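Local coordinates for protein interleukin-1beta (Gallus gallus, PDB 2WRY) that probably acts, through this C-terminal beta-trefoil part of the longer protein, as a secreted, pyrogenic and mitogenic cytokine of the inflammatory response by binding the interleukin-1 receptor, at residues Ser11-Phe15 / Lys43-Ile48; Gln29-His34 / Pro139-Val143; Gly63-Leu69 / Phe108-Asp114; Gly130-Cys134 / Gly144-Pro149. One frame throughout, in Å; residues are numbered along the deposited sequence.

Interaction 1: residues Ser11-Phe15 / Lys43-Ile48; sequences SFDIF and KVRLNI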
loop_
_atom_site.group_PDB
_atom_site.type_symbol
_atom_site.label_atom_id
_atom_site.label_comp_id
_atom_site.label_asym_id
_atom_site.label_seq_id
_atom_site.Cartn_x
_atom_site.Cartn_y
_atom_site.Cartn_z
ATOM N N SER A 11 -1.472 -7.540 11.080
ATOM C CA SER A 11 -0.660 -8.051 9.999
ATOM C C SER A 11 -1.557 -8.790 9.026
ATOM O O SER A 11 -2.429 -9.583 9.442
ATOM C CB SER A 11 0.422 -8.985 10.549
ATOM O OG SER A 11 1.238 -8.297 11.490
ATOM N N PHE A 12 -1.340 -8.555 7.734
ATOM C CA PHE A 12 -2.116 -9.221 6.673
ATOM C C PHE A 12 -1.202 -9.815 5.613
ATOM O O PHE A 12 -0.173 -9.214 5.263
ATOM C CB PHE A 12 -3.048 -8.211 5.963
ATOM C CG PHE A 12 -4.184 -7.739 6.805
ATOM C CD1 PHE A 12 -5.389 -8.443 6.819
ATOM C CD2 PHE A 12 -4.072 -6.577 7.571
ATOM C CE1 PHE A 12 -6.454 -8.010 7.598
ATOM C CE2 PHE A 12 -5.129 -6.136 8.353
ATOM C CZ PHE A 12 -6.331 -6.866 8.376
ATOM N N ASP A 13 -1.583 -10.962 5.059
ATOM C CA ASP A 13 -1.034 -11.352 3.770
ATOM C C ASP A 13 -1.773 -10.552 2.708
ATOM O O ASP A 13 -2.935 -10.190 2.905
ATOM C CB ASP A 13 -1.224 -12.840 3.510
ATOM C CG ASP A 13 -0.202 -13.674 4.208
ATOM O OD1 ASP A 13 1.015 -13.490 3.955
ATOM O OD2 ASP A 13 -0.632 -14.509 5.017
ATOM N N ILE A 14 -1.115 -10.303 1.581
ATOM C CA ILE A 14 -1.762 -9.576 0.484
ATOM C C ILE A 14 -1.379 -10.176 -0.854
ATOM O O ILE A 14 -0.230 -10.557 -1.066
ATOM C CB ILE A 14 -1.398 -8.070 0.517
ATOM C CG1 ILE A 14 -2.116 -7.307 -0.611
ATOM C CG2 ILE A 14 0.133 -7.867 0.497
ATOM C CD1 ILE A 14 -2.040 -5.774 -0.488
ATOM N N PHE A 15 -2.374 -10.315 -1.732
ATOM C CA PHE A 15 -2.144 -10.715 -3.111
ATOM C C PHE A 15 -2.979 -9.775 -3.966
ATOM O O PHE A 15 -4.033 -9.333 -3.531
ATOM C CB PHE A 15 -2.666 -12.138 -3.351
ATOM C CG PHE A 15 -1.843 -13.200 -2.700
ATOM C CD1 PHE A 15 -0.799 -13.805 -3.396
ATOM C CD2 PHE A 15 -2.101 -13.586 -1.386
ATOM C CE1 PHE A 15 -0.014 -14.810 -2.799
ATOM C CE2 PHE A 15 -1.310 -14.571 -0.774
ATOM C CZ PHE A 15 -0.275 -15.177 -1.486
ATOM N N LYS A 43 8.121 -13.431 0.675
ATOM C CA LYS A 43 6.863 -12.705 0.500
ATOM C C LYS A 43 6.677 -11.634 1.571
ATOM O O LYS A 43 6.901 -11.872 2.760
ATOM C CB LYS A 43 5.711 -13.728 0.542
ATOM C CG LYS A 43 4.342 -13.165 0.527
ATOM C CD LYS A 43 3.342 -14.280 0.275
ATOM C CE LYS A 43 3.055 -15.057 1.530
ATOM N NZ LYS A 43 1.785 -15.784 1.332
ATOM N N VAL A 44 6.262 -10.453 1.129
ATOM C CA VAL A 44 5.993 -9.349 2.012
ATOM C C VAL A 44 4.606 -9.475 2.651
ATOM O O VAL A 44 3.635 -9.770 1.956
ATOM C CB VAL A 44 6.162 -8.017 1.234
ATOM C CG1 VAL A 44 5.449 -6.870 1.938
ATOM C CG2 VAL A 44 7.651 -7.740 1.004
ATOM N N ARG A 45 4.533 -9.292 3.971
ATOM C CA ARG A 45 3.252 -9.112 4.661
ATOM C C ARG A 45 3.145 -7.641 5.028
ATOM O O ARG A 45 4.172 -6.940 5.121
ATOM C CB ARG A 45 3.149 -9.969 5.926
ATOM C CG ARG A 45 3.003 -11.442 5.610
ATOM C CD ARG A 45 1.941 -12.102 6.479
ATOM N NE ARG A 45 2.183 -12.043 7.917
ATOM C CZ ARG A 45 1.240 -12.181 8.853
ATOM N NH1 ARG A 45 -0.040 -12.382 8.522
ATOM N NH2 ARG A 45 1.583 -12.118 10.136
ATOM N N LEU A 46 1.923 -7.153 5.203
ATOM C CA LEU A 46 1.722 -5.752 5.575
ATOM C C LEU A 46 1.317 -5.645 7.031
ATOM O O LEU A 46 0.447 -6.388 7.497
ATOM C CB LEU A 46 0.643 -5.082 4.699
ATOM C CG LEU A 46 0.906 -5.040 3.192
ATOM C CD1 LEU A 46 -0.209 -4.265 2.482
ATOM C CD2 LEU A 46 2.293 -4.393 2.853
ATOM N N ASN A 47 1.930 -4.722 7.756
ATOM C CA ASN A 47 1.454 -4.425 9.092
ATOM C C ASN A 47 0.618 -3.176 8.885
ATOM O O ASN A 47 1.164 -2.074 8.702
ATOM C CB ASN A 47 2.619 -4.154 10.053
ATOM C CG ASN A 47 2.398 -4.799 11.430
ATOM O OD1 ASN A 47 1.260 -5.077 11.854
ATOM N ND2 ASN A 47 3.489 -4.967 12.167
ATOM N N ILE A 48 -0.693 -3.360 8.836
ATOM C CA ILE A 48 -1.622 -2.272 8.529
ATOM C C ILE A 48 -2.010 -1.528 9.792
ATOM O O ILE A 48 -2.691 -2.075 10.673
ATOM C CB ILE A 48 -2.871 -2.767 7.770
ATOM C CG1 ILE A 48 -2.418 -3.484 6.485
ATOM C CG2 ILE A 48 -3.806 -1.568 7.477
ATOM C CD1 ILE A 48 -3.548 -3.880 5.537
HETATM O O HOH W 1 1.502 -11.572 1.887
HETATM O O HOH W 2 2.606 -10.034 -0.667
#

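Interaction 2: residues Gln29-His34 / Pro139-Val143; sequences QLVALH and PRQPV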
loop_
_atom_site.group_PDB
_atom_site.type_symbol
_atom_site.label_atom_id
_atom_site.label_comp_id
_atom_site.label_asym_id
_atom_site.label_seq_id
_atom_site.Cartn_x
_atom_site.Cartn_y
_atom_site.Cartn_z
ATOM N N GLN A 29 12.078 -0.428 -3.081
ATOM C CA GLN A 29 11.153 -0.820 -4.135
ATOM C C GLN A 29 10.532 -2.183 -3.937
ATOM O O GLN A 29 11.231 -3.206 -3.839
ATOM C CB GLN A 29 11.859 -0.816 -5.484
ATOM C CG GLN A 29 10.938 -0.973 -6.661
ATOM C CD GLN A 29 11.475 -0.281 -7.881
ATOM O OE1 GLN A 29 11.128 0.868 -8.153
ATOM N NE2 GLN A 29 12.341 -0.968 -8.620
ATOM N N LEU A 30 9.207 -2.186 -3.925
ATOM C CA LEU A 30 8.464 -3.433 -3.983
ATOM C C LEU A 30 8.249 -3.824 -5.435
ATOM O O LEU A 30 8.042 -2.961 -6.298
ATOM C CB LEU A 30 7.086 -3.275 -3.353
ATOM C CG LEU A 30 6.956 -3.106 -1.854
ATOM C CD1 LEU A 30 5.509 -2.695 -1.581
ATOM C CD2 LEU A 30 7.333 -4.363 -1.085
ATOM N N VAL A 31 8.268 -5.131 -5.695
ATOM C CA VAL A 31 7.810 -5.661 -6.977
ATOM C C VAL A 31 6.718 -6.687 -6.718
ATOM O O VAL A 31 6.593 -7.224 -5.600
ATOM C CB VAL A 31 8.949 -6.283 -7.834
ATOM C CG1 VAL A 31 10.029 -5.225 -8.164
ATOM C CG2 VAL A 31 9.535 -7.484 -7.180
ATOM N N ALA A 32 5.913 -6.940 -7.747
ATOM C CA ALA A 32 4.875 -7.969 -7.643
ATOM C C ALA A 32 5.158 -9.129 -8.574
ATOM O O ALA A 32 5.468 -8.952 -9.742
ATOM C CB ALA A 32 3.501 -7.373 -7.911
ATOM N N LEU A 33 5.054 -10.344 -8.049
ATOM C CA LEU A 33 5.324 -11.523 -8.871
ATOM C C LEU A 33 4.474 -12.702 -8.446
ATOM O O LEU A 33 3.859 -12.673 -7.387
ATOM C CB LEU A 33 6.813 -11.894 -8.882
ATOM C CG LEU A 33 7.755 -11.541 -7.715
ATOM C CD1 LEU A 33 7.185 -11.951 -6.403
ATOM C CD2 LEU A 33 9.131 -12.170 -7.945
ATOM N N HIS A 34 4.416 -13.718 -9.305
ATOM C CA HIS A 34 3.858 -14.998 -8.904
ATOM C C HIS A 34 5.037 -15.723 -8.258
ATOM O O HIS A 34 5.961 -16.157 -8.938
ATOM C CB HIS A 34 3.316 -15.749 -10.124
ATOM C CG HIS A 34 2.245 -15.011 -10.853
ATOM N ND1 HIS A 34 0.965 -14.873 -10.357
ATOM C CD2 HIS A 34 2.262 -14.366 -12.043
ATOM C CE1 HIS A 34 0.244 -14.173 -11.214
ATOM N NE2 HIS A 34 1.013 -13.836 -12.233
ATOM N N PRO A 139 4.492 -9.685 -14.500
ATOM C CA PRO A 139 5.227 -9.937 -13.260
ATOM C C PRO A 139 6.589 -9.213 -13.174
ATOM O O PRO A 139 7.126 -8.749 -14.182
ATOM C CB PRO A 139 5.430 -11.473 -13.264
ATOM C CG PRO A 139 5.241 -11.907 -14.648
ATOM C CD PRO A 139 4.357 -10.888 -15.342
ATOM N N ARG A 140 7.105 -9.106 -11.954
ATOM C CA ARG A 140 8.446 -8.592 -11.670
ATOM C C ARG A 140 8.615 -7.121 -12.065
ATOM O O ARG A 140 9.702 -6.695 -12.481
ATOM C CB ARG A 140 9.538 -9.481 -12.311
ATOM C CG ARG A 140 9.402 -10.989 -12.049
ATOM C CD ARG A 140 10.674 -11.723 -12.485
ATOM N NE ARG A 140 10.584 -12.305 -13.826
ATOM C CZ ARG A 140 11.514 -13.104 -14.360
ATOM N NH1 ARG A 140 12.614 -13.403 -13.673
ATOM N NH2 ARG A 140 11.353 -13.610 -15.584
ATOM N N GLN A 141 7.536 -6.347 -11.930
ATOM C CA GLN A 141 7.582 -4.896 -12.158
ATOM C C GLN A 141 7.290 -4.186 -10.839
ATOM O O GLN A 141 6.709 -4.791 -9.916
ATOM C CB GLN A 141 6.558 -4.462 -13.227
ATOM C CG GLN A 141 6.812 -5.069 -14.588
ATOM C CD GLN A 141 8.012 -4.488 -15.314
ATOM O OE1 GLN A 141 8.708 -3.596 -14.816
ATOM N NE2 GLN A 141 8.246 -4.980 -16.522
ATOM N N PRO A 142 7.740 -2.925 -10.704
ATOM C CA PRO A 142 7.479 -2.212 -9.442
ATOM C C PRO A 142 6.005 -2.034 -9.091
ATOM O O PRO A 142 5.157 -1.915 -9.982
ATOM C CB PRO A 142 8.099 -0.839 -9.689
ATOM C CG PRO A 142 9.198 -1.149 -10.674
ATOM C CD PRO A 142 8.563 -2.112 -11.615
ATOM N N VAL A 143 5.715 -2.068 -7.794
ATOM C CA VAL A 143 4.416 -1.608 -7.286
ATOM C C VAL A 143 4.455 -0.086 -7.328
ATOM O O VAL A 143 5.459 0.537 -6.947
ATOM C CB VAL A 143 4.153 -2.133 -5.836
ATOM C CG1 VAL A 143 2.784 -1.700 -5.337
ATOM C CG2 VAL A 143 4.256 -3.647 -5.817
HETATM O O HOH W 3 7.436 0.020 -4.769
HETATM O O HOH W 4 4.743 -6.917 -11.375
#

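Interaction 3: residues Gly63-Leu69 / Phe108-Asp114; sequences GQMPVAL and FIFYRLD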
loop_
_atom_site.group_PDB
_atom_site.type_symbol
_atom_site.label_atom_id
_atom_site.label_comp_id
_atom_site.label_asym_id
_atom_site.label_seq_id
_atom_site.Cartn_x
_atom_site.Cartn_y
_atom_site.Cartn_z
ATOM N N GLY A 63 -13.083 6.826 1.016
ATOM C CA GLY A 63 -13.889 5.996 1.919
ATOM C C GLY A 63 -13.142 5.682 3.205
ATOM O O GLY A 63 -12.163 4.914 3.210
ATOM N N GLN A 64 -13.625 6.257 4.306
ATOM C CA GLN A 64 -12.878 6.266 5.567
ATOM C C GLN A 64 -12.613 4.927 6.278
ATOM O O GLN A 64 -13.503 4.313 6.865
ATOM C CB GLN A 64 -13.405 7.333 6.522
ATOM C CG GLN A 64 -12.928 8.725 6.140
ATOM C CD GLN A 64 -12.348 9.480 7.316
ATOM O OE1 GLN A 64 -11.286 10.105 7.209
ATOM N NE2 GLN A 64 -13.037 9.419 8.452
ATOM N N MET A 65 -11.367 4.494 6.148
ATOM C CA MET A 65 -10.652 3.614 7.058
ATOM C C MET A 65 -9.237 4.049 6.710
ATOM O O MET A 65 -8.611 3.469 5.830
ATOM C CB MET A 65 -10.774 2.140 6.679
ATOM C CG MET A 65 -11.807 1.321 7.422
ATOM S SD MET A 65 -11.638 -0.417 6.917
ATOM C CE MET A 65 -10.274 -0.947 7.959
ATOM N N PRO A 66 -8.737 5.093 7.389
ATOM C CA PRO A 66 -7.406 5.586 7.050
ATOM C C PRO A 66 -6.355 4.672 7.685
ATOM O O PRO A 66 -6.494 4.306 8.865
ATOM C CB PRO A 66 -7.377 6.992 7.661
ATOM C CG PRO A 66 -8.426 6.979 8.782
ATOM C CD PRO A 66 -9.360 5.811 8.515
ATOM N N VAL A 67 -5.360 4.270 6.899
ATOM C CA VAL A 67 -4.341 3.326 7.362
ATOM C C VAL A 67 -2.953 3.754 6.917
ATOM O O VAL A 67 -2.811 4.491 5.934
ATOM C CB VAL A 67 -4.588 1.876 6.829
ATOM C CG1 VAL A 67 -5.920 1.327 7.308
ATOM C CG2 VAL A 67 -4.520 1.810 5.265
ATOM N N ALA A 68 -1.921 3.290 7.645
ATOM C CA ALA A 68 -0.552 3.335 7.115
ATOM C C ALA A 68 -0.173 1.890 6.813
ATOM O O ALA A 68 -0.636 0.974 7.510
ATOM C CB ALA A 68 0.427 3.947 8.106
ATOM N N LEU A 69 0.674 1.690 5.802
ATOM C CA LEU A 69 1.026 0.341 5.325
ATOM C C LEU A 69 2.495 0.067 5.605
ATOM O O LEU A 69 3.377 0.584 4.919
ATOM C CB LEU A 69 0.722 0.208 3.847
ATOM C CG LEU A 69 -0.741 0.513 3.504
ATOM C CD1 LEU A 69 -0.927 0.436 2.004
ATOM C CD2 LEU A 69 -1.659 -0.485 4.221
ATOM N N PHE A 108 1.870 9.192 4.362
ATOM C CA PHE A 108 1.820 7.806 4.827
ATOM C C PHE A 108 0.425 7.225 4.895
ATOM O O PHE A 108 0.294 6.032 5.126
ATOM C CB PHE A 108 2.398 7.707 6.237
ATOM C CG PHE A 108 3.877 7.943 6.279
ATOM C CD1 PHE A 108 4.760 7.011 5.728
ATOM C CD2 PHE A 108 4.386 9.095 6.878
ATOM C CE1 PHE A 108 6.145 7.205 5.780
ATOM C CE2 PHE A 108 5.783 9.314 6.919
ATOM C CZ PHE A 108 6.651 8.376 6.377
ATOM N N ILE A 109 -0.605 8.056 4.717
ATOM C CA ILE A 109 -1.983 7.604 4.912
ATOM C C ILE A 109 -2.651 7.218 3.591
ATOM O O ILE A 109 -2.563 7.938 2.594
ATOM C CB ILE A 109 -2.845 8.673 5.673
ATOM C CG1 ILE A 109 -2.305 8.904 7.087
ATOM C CG2 ILE A 109 -4.333 8.273 5.737
ATOM C CD1 ILE A 109 -2.333 7.651 7.968
ATOM N N PHE A 110 -3.299 6.060 3.613
ATOM C CA PHE A 110 -4.135 5.556 2.511
ATOM C C PHE A 110 -5.504 5.276 3.062
ATOM O O PHE A 110 -5.644 4.940 4.233
ATOM C CB PHE A 110 -3.557 4.255 1.932
ATOM C CG PHE A 110 -2.176 4.428 1.339
ATOM C CD1 PHE A 110 -1.041 4.463 2.161
ATOM C CD2 PHE A 110 -2.005 4.573 -0.041
ATOM C CE1 PHE A 110 0.254 4.626 1.603
ATOM C CE2 PHE A 110 -0.724 4.752 -0.618
ATOM C CZ PHE A 110 0.415 4.791 0.223
ATOM N N TYR A 111 -6.537 5.420 2.228
ATOM C CA TYR A 111 -7.847 4.901 2.608
ATOM C C TYR A 111 -8.015 3.491 2.103
ATOM O O TYR A 111 -7.865 3.204 0.906
ATOM C CB TYR A 111 -8.946 5.810 2.086
ATOM C CG TYR A 111 -8.898 7.164 2.762
ATOM C CD1 TYR A 111 -9.334 7.311 4.083
ATOM C CD2 TYR A 111 -8.413 8.285 2.101
ATOM C CE1 TYR A 111 -9.317 8.541 4.722
ATOM C CE2 TYR A 111 -8.372 9.545 2.759
ATOM C CZ TYR A 111 -8.834 9.643 4.067
ATOM O OH TYR A 111 -8.819 10.854 4.760
ATOM N N ARG A 112 -8.236 2.597 3.058
ATOM C CA ARG A 112 -8.498 1.208 2.754
ATOM C C ARG A 112 -9.962 1.119 2.340
ATOM O O ARG A 112 -10.856 1.440 3.137
ATOM C CB ARG A 112 -8.285 0.361 4.000
ATOM C CG ARG A 112 -8.642 -1.082 3.743
ATOM C CD ARG A 112 -8.256 -2.015 4.887
ATOM N NE ARG A 112 -8.891 -3.326 4.693
ATOM C CZ ARG A 112 -8.556 -4.427 5.365
ATOM N NH1 ARG A 112 -7.575 -4.396 6.273
ATOM N NH2 ARG A 112 -9.194 -5.572 5.123
ATOM N N LEU A 113 -10.198 0.704 1.098
ATOM C CA LEU A 113 -11.562 0.674 0.559
ATOM C C LEU A 113 -11.946 -0.777 0.350
ATOM O O LEU A 113 -11.525 -1.403 -0.619
ATOM C CB LEU A 113 -11.628 1.472 -0.752
ATOM C CG LEU A 113 -11.081 2.904 -0.675
ATOM C CD1 LEU A 113 -10.968 3.478 -2.068
ATOM C CD2 LEU A 113 -12.008 3.743 0.151
ATOM N N ASP A 114 -12.727 -1.317 1.280
ATOM C CA ASP A 114 -13.134 -2.706 1.181
ATOM C C ASP A 114 -14.461 -2.868 0.448
ATOM O O ASP A 114 -15.376 -2.034 0.591
ATOM C CB ASP A 114 -13.303 -3.307 2.564
ATOM C CG ASP A 114 -11.975 -3.553 3.276
ATOM O OD1 ASP A 114 -10.901 -3.642 2.621
ATOM O OD2 ASP A 114 -12.028 -3.695 4.520
HETATM O O HOH W 5 2.029 4.028 5.064
#

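Interaction 4: residues Gly130-Cys134 / Gly144-Pro149; sequences GWFIC and GITNQP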
loop_
_atom_site.group_PDB
_atom_site.type_symbol
_atom_site.label_atom_id
_atom_site.label_comp_id
_atom_site.label_asym_id
_atom_site.label_seq_id
_atom_site.Cartn_x
_atom_site.Cartn_y
_atom_site.Cartn_z
ATOM N N GLY A 130 -7.497 10.150 -5.522
ATOM C CA GLY A 130 -7.646 9.712 -6.902
ATOM C C GLY A 130 -6.536 8.811 -7.384
ATOM O O GLY A 130 -6.631 8.228 -8.472
ATOM N N TRP A 131 -5.491 8.661 -6.556
ATOM C CA TRP A 131 -4.373 7.754 -6.847
ATOM C C TRP A 131 -4.421 6.522 -5.961
ATOM O O TRP A 131 -4.681 6.617 -4.751
ATOM C CB TRP A 131 -3.028 8.480 -6.692
ATOM C CG TRP A 131 -2.879 9.502 -7.783
ATOM C CD1 TRP A 131 -3.536 10.711 -7.892
ATOM C CD2 TRP A 131 -2.016 9.407 -8.916
ATOM N NE1 TRP A 131 -3.142 11.358 -9.050
ATOM C CE2 TRP A 131 -2.206 10.576 -9.689
ATOM C CE3 TRP A 131 -1.107 8.444 -9.356
ATOM C CZ2 TRP A 131 -1.522 10.790 -10.886
ATOM C CZ3 TRP A 131 -0.454 8.631 -10.535
ATOM C CH2 TRP A 131 -0.643 9.821 -11.292
ATOM N N PHE A 132 -4.219 5.385 -6.602
ATOM C CA PHE A 132 -4.383 4.085 -5.970
ATOM C C PHE A 132 -3.165 3.214 -6.137
ATOM O O PHE A 132 -2.490 3.248 -7.176
ATOM C CB PHE A 132 -5.578 3.337 -6.596
ATOM C CG PHE A 132 -6.913 3.995 -6.379
ATOM C CD1 PHE A 132 -7.811 3.494 -5.456
ATOM C CD2 PHE A 132 -7.293 5.106 -7.140
ATOM C CE1 PHE A 132 -9.060 4.116 -5.254
ATOM C CE2 PHE A 132 -8.553 5.703 -6.951
ATOM C CZ PHE A 132 -9.431 5.194 -6.027
ATOM N N ILE A 133 -2.879 2.414 -5.108
ATOM C CA ILE A 133 -1.747 1.491 -5.192
ATOM C C ILE A 133 -2.030 0.439 -6.263
ATOM O O ILE A 133 -3.117 -0.171 -6.283
ATOM C CB ILE A 133 -1.454 0.783 -3.847
ATOM C CG1 ILE A 133 -1.147 1.813 -2.746
ATOM C CG2 ILE A 133 -0.314 -0.242 -4.051
ATOM C CD1 ILE A 133 -0.870 1.187 -1.404
ATOM N N CYS A 134 -1.087 0.248 -7.168
ATOM C CA CYS A 134 -1.321 -0.682 -8.274
ATOM C C CYS A 134 -0.131 -1.551 -8.619
ATOM O O CYS A 134 1.018 -1.233 -8.323
ATOM C CB CYS A 134 -1.779 0.062 -9.540
ATOM S SG CYS A 134 -0.501 1.158 -10.198
ATOM N N GLY A 144 3.369 0.513 -7.795
ATOM C CA GLY A 144 3.284 1.982 -7.932
ATOM C C GLY A 144 1.933 2.535 -7.558
ATOM O O GLY A 144 1.185 1.885 -6.832
ATOM N N ILE A 145 1.667 3.764 -8.008
ATOM C CA ILE A 145 0.341 4.371 -7.883
ATOM C C ILE A 145 -0.148 4.845 -9.249
ATOM O O ILE A 145 0.644 5.128 -10.182
ATOM C CB ILE A 145 0.239 5.538 -6.839
ATOM C CG1 ILE A 145 1.348 6.566 -7.048
ATOM C CG2 ILE A 145 0.253 4.953 -5.409
ATOM C CD1 ILE A 145 1.180 7.805 -6.199
ATOM N N THR A 146 -1.461 4.884 -9.366
ATOM C CA THR A 146 -2.106 5.245 -10.630
ATOM C C THR A 146 -3.388 6.031 -10.379
ATOM O O THR A 146 -4.102 5.768 -9.408
ATOM C CB THR A 146 -2.509 3.976 -11.460
ATOM O OG1 THR A 146 -3.095 4.379 -12.707
ATOM C CG2 THR A 146 -3.504 3.088 -10.705
ATOM N N ASN A 147 -3.682 6.980 -11.283
ATOM C CA ASN A 147 -4.999 7.693 -11.279
ATOM C C ASN A 147 -6.007 6.969 -12.254
ATOM O O ASN A 147 -7.094 7.492 -12.555
ATOM C CB ASN A 147 -4.951 9.179 -11.497
ATOM C CG ASN A 147 -4.224 9.587 -12.786
ATOM O OD1 ASN A 147 -3.786 8.652 -13.566
ATOM N ND2 ASN A 147 -4.071 10.940 -13.034
ATOM N N GLN A 148 -5.600 5.816 -12.768
ATOM C CA GLN A 148 -6.492 4.991 -13.593
ATOM C C GLN A 148 -6.571 3.550 -12.984
ATOM O O GLN A 148 -6.113 2.605 -13.616
ATOM C CB GLN A 148 -5.982 4.919 -15.032
ATOM C CG GLN A 148 -5.911 6.287 -15.760
ATOM C CD GLN A 148 -5.510 6.092 -17.200
ATOM O OE1 GLN A 148 -4.414 5.643 -17.492
ATOM N NE2 GLN A 148 -6.416 6.386 -18.100
ATOM N N PRO A 149 -7.108 3.429 -11.762
ATOM C CA PRO A 149 -7.071 2.113 -11.050
ATOM C C PRO A 149 -7.752 1.012 -11.866
ATOM O O PRO A 149 -8.865 1.184 -12.325
ATOM C CB PRO A 149 -7.849 2.400 -9.757
ATOM C CG PRO A 149 -8.716 3.649 -10.080
ATOM C CD PRO A 149 -7.786 4.461 -10.953
HETATM O O HOH W 6 -8.618 8.529 -10.356
#

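Interaction 1: residues Ser11-Phe15 / Lys43-Ile48
Two antiparallel strands of the IL-1 beta-trefoil pair here. Residues 11-15 lie on strand 4-16, and segment 43-48 runs into strand 45-53. Phe12 and Leu46 form a hydrogen-bonded pair. Phe12 N donates to Leu46 O (2.8 Å), and Leu46 N donates to Phe12 O (2.9 Å). Ser11 and Asn47 are the adjacent non-hydrogen-bonded pair, and Ser11 CA sits 3.2 Å from Leu46 O.

The strands then separate, and water takes over the bridging. Water 1 accepts from Ile14 N (2.9 Å) and lies within hydrogen-bonding distance of Val44 O (2.8 Å) and Asp13 OD1 (2.9 Å). Water 2 lies within hydrogen-bonding distance of Ile14 O (2.9 Å) and Val44 O (2.8 Å). Other backbone groups turn to neighbouring strands: Asp13 bonds to Ser160, Phe15 to Lys158, Val44 to Phe22 and Asn47 to Gly70.

Phe12, Ile14, Leu46 and Ile48 form the apolar side. Phe12 CD2 meets Ile48 CD1 at 3.4 Å, and Ile14 CD1 meets Leu46 CD1 at 3.8 Å. The Phe12 ring also makes a cation-pi contact with Arg112.

The other face is polar. Asp13 OD1 forms a long salt bridge with Lys43 NZ (3.6 Å). The Arg45 guanidinium lays one face over Ser11 CB and Phe12 N. At the far end, Ser11 OG gives a weak hydrogen bond to Asn47 OD1 at 3.2 Å.

Interaction 2: residues Gln29-His34 / Pro139-Val143
Val143, Arg140 and Pro142 lose the most surface in this contact. Strand 29-33 is the middle of a small antiparallel sheet of the beta-trefoil, between 21-26 and the short, weakly bonded strand at about 141-142. Val143 is the buried one. Its CG2 packs 3.8 Å from Leu30 CB and 4.3 Å from Ala32 CB, and its N donates to Leu30 O (2.9 Å). Its side chain also touches Phe22 and Leu89.

Arg140 bonds through its backbone: its N donates to Ala32 O (2.8 Å), and its CG lies 4.2 Å from Leu33 CB.

Pro142 has no amide hydrogen to give. Its CA is 3.3 Å from Leu30 O, and its CG meets Gln29 CD at 3.7 Å. Ala32 N donates to Gln141 O (3.2 Å). Water 4 accepts from Gln141 N (2.9 Å) and lies 2.7 Å from Ala32 O.

The direct hydrogen bonds are all main chain, so they depend little on side-chain identity; Val143 supplies the main apolar packing.

Interaction 3: residues Gly63-Leu69 / Phe108-Asp114
Val67, Leu69 and Phe110 form the apolar centre. Leu69 CD1 lies over one face of the Phe110 ring, 4.0 Å from Phe110 CD1. Val67 CG2 approaches Phe110 CB at 4.2 Å. On the other face of the sheet, Pro66 CB packs against Ile109 CG2 and Tyr111 CE1, each at 3.8 Å. Phe4 of strand 4-16 covers that side.

The backbones pair antiparallel, as neighbouring strands of the beta-trefoil. Val67 N donates to Phe110 O and Phe110 N to Val67 O, both at 2.8 Å. Arg112 N donates to Met65 O at 2.9 Å. The short strand segments run at 108° to each other, a strongly twisted pairing. Past the last direct bond, water 5 accepts from Leu69 N (2.8 Å) and donates to Phe108 O (2.7 Å).

Further out, Gly63 O sits 3.3 Å from Leu113 CD2, and Met65 CE lies 3.8 Å from Arg112 CD. At the polar edge, Arg112 NE forms a salt bridge with Asp114 OD1 (2.9 Å), which also bonds to Thr121 OG1.

Interaction 4: residues Gly130-Cys134 / Gly144-Pro149
The Trp131 side chain is the largest bump in this contact. Asn147 covers one face of it and Ile145 flanks its edge. Asn147 CB lies 3.8 Å from the centroid of the Trp131 five-membered ring, in a CH-pi contact. Asn147 ND2 reaches Trp131 CZ2 at 3.3 Å. Ile145 CG1 is 3.9 Å from Trp131 CE3, and Ile145 CG2 lies 4.3 Å from Ile133 CG1. Pro87 touches both Trp131 and Ile145.

On the other face, Phe132 meets Pro149. Pro149 CG is 3.6 Å from Phe132 CD2, and Pro149 CB sits off-centre over the ring. Gln148 N donates to Thr146 OG1 (2.9 Å) in an ST turn, and Pro149 follows it. Cys134 SG fits against Thr146 CG2 at 3.6 Å. Gly144 presents no side chain opposite Cys134.

Four backbone bonds set the spacing. Phe132 N to Thr146 O and Cys134 N to Gly144 O are both 2.8 Å. Thr146 N to Phe132 O is 2.9 Å, and Gly144 N to Cys134 O is 3.0 Å. Water 6 donates to Gly130 O and Asn147 O where the strands part. The result is a twisted antiparallel pair of short strands within the beta-trefoil fold of the IL-1 family.

In the fold
Interactions 1 and 3 belong to one antiparallel sheet, where strands 45-53 and 66-71 are neighbours. Ile48 packs on Val67 and Leu69, and Phe12 meets Arg112. Interactions 1 and 2 are partly buried, interaction 3 has the most buried residues, and interaction 4 is a surface contact. Interaction 1 is more polar on its outer face and uses water where its strands part. Interactions 2 and 4 share the chain around Val143, which touches Ile133. Both are held by main-chain bonds, but interaction 4 adds Trp131 and Phe132 packing on Asn147 and Pro149. Ile133 also reaches Leu69 and Phe110, while Val44 meets Leu30. Apolar side chains therefore connect all four contacts.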